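Local coordinates for protein salmonella typhimurium DB7155 bacteriophage DET7 tailspike (Bacteriophage, PDB 2V5I) that probably binds and hydrolyses the O-antigen of its Salmonella host, serving as the receptor-binding tailspike of bacteriophage Det7, at residues Glu167-Gly172 and Lys187-Asp192. Numbering follows the deposited sequence.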
loop_
_atom_site.group_PDB
_atom_site.type_symbol
_atom_site.label_atom_id
_atom_site.label_comp_id
_atom_site.label_asym_id
_atom_site.label_seq_id
_atom_site.Cartn_x
_atom_site.Cartn_y
_atom_site.Cartn_z
ATOM N N GLU A 167 -15.110 -23.797 -10.332
ATOM C CA GLU A 167 -15.043 -22.838 -9.194
ATOM C C GLU A 167 -15.747 -23.404 -7.984
ATOM O O GLU A 167 -16.858 -23.913 -8.117
ATOM C CB GLU A 167 -15.757 -21.558 -9.544
ATOM C CG GLU A 167 -14.958 -20.682 -10.472
ATOM C CD GLU A 167 -15.370 -19.202 -10.379
ATOM O OE1 GLU A 167 -16.358 -18.883 -9.682
ATOM O OE2 GLU A 167 -14.708 -18.357 -11.024
ATOM N N ILE A 168 -15.121 -23.258 -6.823
ATOM C CA ILE A 168 -15.751 -23.562 -5.521
ATOM C C ILE A 168 -15.943 -22.213 -4.839
ATOM O O ILE A 168 -15.014 -21.398 -4.833
ATOM C CB ILE A 168 -14.809 -24.436 -4.652
ATOM C CG1 ILE A 168 -14.706 -25.834 -5.246
ATOM C CG2 ILE A 168 -15.341 -24.489 -3.236
ATOM C CD1 ILE A 168 -13.822 -26.781 -4.473
ATOM N N ARG A 169 -17.163 -21.922 -4.398
ATOM C CA ARG A 169 -17.470 -20.642 -3.793
ATOM C C ARG A 169 -17.965 -20.828 -2.365
ATOM O O ARG A 169 -18.782 -21.729 -2.104
ATOM C CB ARG A 169 -18.562 -19.935 -4.604
ATOM C CG ARG A 169 -18.145 -19.626 -6.062
ATOM C CD ARG A 169 -19.263 -18.967 -6.853
ATOM N NE ARG A 169 -18.861 -18.837 -8.261
ATOM C CZ ARG A 169 -19.704 -18.670 -9.282
ATOM N NH1 ARG A 169 -21.021 -18.603 -9.081
ATOM N NH2 ARG A 169 -19.217 -18.582 -10.509
ATOM N N ASN A 170 -17.488 -19.996 -1.444
ATOM C CA ASN A 170 -18.013 -19.998 -0.033
ATOM C C ASN A 170 -17.899 -21.355 0.666
ATOM O O ASN A 170 -18.797 -21.785 1.430
ATOM C CB ASN A 170 -19.456 -19.469 -0.066
ATOM C CG ASN A 170 -19.553 -18.089 -0.665
ATOM O OD1 ASN A 170 -19.014 -17.133 -0.103
ATOM N ND2 ASN A 170 -20.236 -17.959 -1.788
ATOM N N ALA A 171 -16.751 -21.998 0.426
ATOM C CA ALA A 171 -16.450 -23.326 1.046
ATOM C C ALA A 171 -16.273 -23.215 2.538
ATOM O O ALA A 171 -15.766 -22.237 3.075
ATOM C CB ALA A 171 -15.214 -23.956 0.440
ATOM N N GLY A 172 -16.722 -24.262 3.230
ATOM C CA GLY A 172 -16.457 -24.402 4.647
ATOM C C GLY A 172 -16.002 -25.793 5.030
ATOM O O GLY A 172 -15.843 -26.710 4.226
ATOM N N LYS A 187 -10.669 -22.231 -9.399
ATOM C CA LYS A 187 -10.589 -21.202 -8.362
ATOM C C LYS A 187 -11.354 -21.585 -7.120
ATOM O O LYS A 187 -12.434 -22.188 -7.235
ATOM C CB LYS A 187 -11.115 -19.901 -8.922
ATOM C CG LYS A 187 -10.339 -19.345 -10.140
ATOM C CD LYS A 187 -10.977 -18.097 -10.706
ATOM C CE LYS A 187 -10.585 -17.863 -12.212
ATOM N NZ LYS A 187 -10.949 -18.962 -13.268
ATOM N N VAL A 188 -10.845 -21.154 -5.954
ATOM C CA VAL A 188 -11.524 -21.330 -4.699
ATOM C C VAL A 188 -11.746 -19.920 -4.169
ATOM O O VAL A 188 -10.801 -19.218 -3.853
ATOM C CB VAL A 188 -10.714 -22.192 -3.706
ATOM C CG1 VAL A 188 -11.453 -22.315 -2.374
ATOM C CG2 VAL A 188 -10.480 -23.591 -4.331
ATOM N N ILE A 189 -13.015 -19.493 -4.154
ATOM C CA ILE A 189 -13.385 -18.129 -3.925
ATOM C C ILE A 189 -14.143 -17.955 -2.592
ATOM O O ILE A 189 -15.047 -18.757 -2.247
ATOM C CB ILE A 189 -14.309 -17.623 -5.082
ATOM C CG1 ILE A 189 -13.563 -17.665 -6.424
ATOM C CG2 ILE A 189 -14.855 -16.248 -4.782
ATOM C CD1 ILE A 189 -14.515 -17.750 -7.602
ATOM N N ASP A 190 -13.800 -16.891 -1.846
ATOM C CA ASP A 190 -14.527 -16.488 -0.625
ATOM C C ASP A 190 -14.761 -17.605 0.405
ATOM O O ASP A 190 -15.827 -17.697 1.030
ATOM C CB ASP A 190 -15.860 -15.833 -1.008
ATOM C CG ASP A 190 -15.666 -14.579 -1.871
ATOM O OD1 ASP A 190 -14.596 -13.928 -1.780
ATOM O OD2 ASP A 190 -16.593 -14.273 -2.679
ATOM N N SER A 191 -13.681 -18.357 0.671
ATOM C CA SER A 191 -13.746 -19.413 1.692
ATOM C C SER A 191 -14.186 -18.874 3.029
ATOM O O SER A 191 -13.765 -17.816 3.466
ATOM C CB SER A 191 -12.379 -20.054 1.829
ATOM O OG SER A 191 -12.035 -20.707 0.572
ATOM N N ASP A 192 -15.046 -19.640 3.679
ATOM C CA ASP A 192 -15.752 -19.223 4.869
ATOM C C ASP A 192 -15.126 -19.777 6.144
ATOM O O ASP A 192 -15.757 -20.540 6.893
ATOM C CB ASP A 192 -17.178 -19.727 4.747
ATOM C CG ASP A 192 -18.063 -19.165 5.810
ATOM O OD1 ASP A 192 -17.691 -18.120 6.415
ATOM O OD2 ASP A 192 -19.159 -19.761 6.035
HETATM O O HOH W 1 -19.857 -21.944 3.968
HETATM O O HOH W 2 -18.080 -16.960 2.530
HETATM O O HOH W 3 -14.429 -21.263 -1.136
#
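Glu167 sets its carboxylate beside the side chain of Lys187, OE2 of the glutamate lying 3.8 Å from the lysine CD; Lys187 NZ stays beyond salt-bridge range of it and pairs instead with Asp192 of a neighbouring subunit. Two nitrogens of Arg169, NE and NH2, hold Glu167 OE1 side-on, NE at 2.9 Å and nearly in line with the C-O bond, NH2 from above the carboxylate plane, which should pin OE1 in place. Ile168, between them in sequence, works mainly through its backbone: its N donates to Lys187 O (2.9 Å) and its O accepts from Ile189 N (2.8 Å), while its side chain shares the opposite face with Val188, and both side chains touch Phe180 of strand 176-181. Such in-register parallel pairing of successive coils characterises the right-handed beta-helix of P22-like tailspikes; strands 167-169 and 187-189 run 12° apart. The second segment turns a corner at Asp190, and Asn170 has similar left-handed backbone angles (phi 51° and 57°). Asn170 N reaches Ile189 O, and its side chain runs alongside that of Asp190, Asn170 OD1 lying 3.5 Å from Asp190 CB. Past the corner a water joins Ala171 N, Ile189 O and Ser191 OG, and Ala171 O accepts from Asp192 N at 2.8 Å. The Asp192 carboxylate makes salt bridges to Arg165 and Lys187 of a neighbouring subunit.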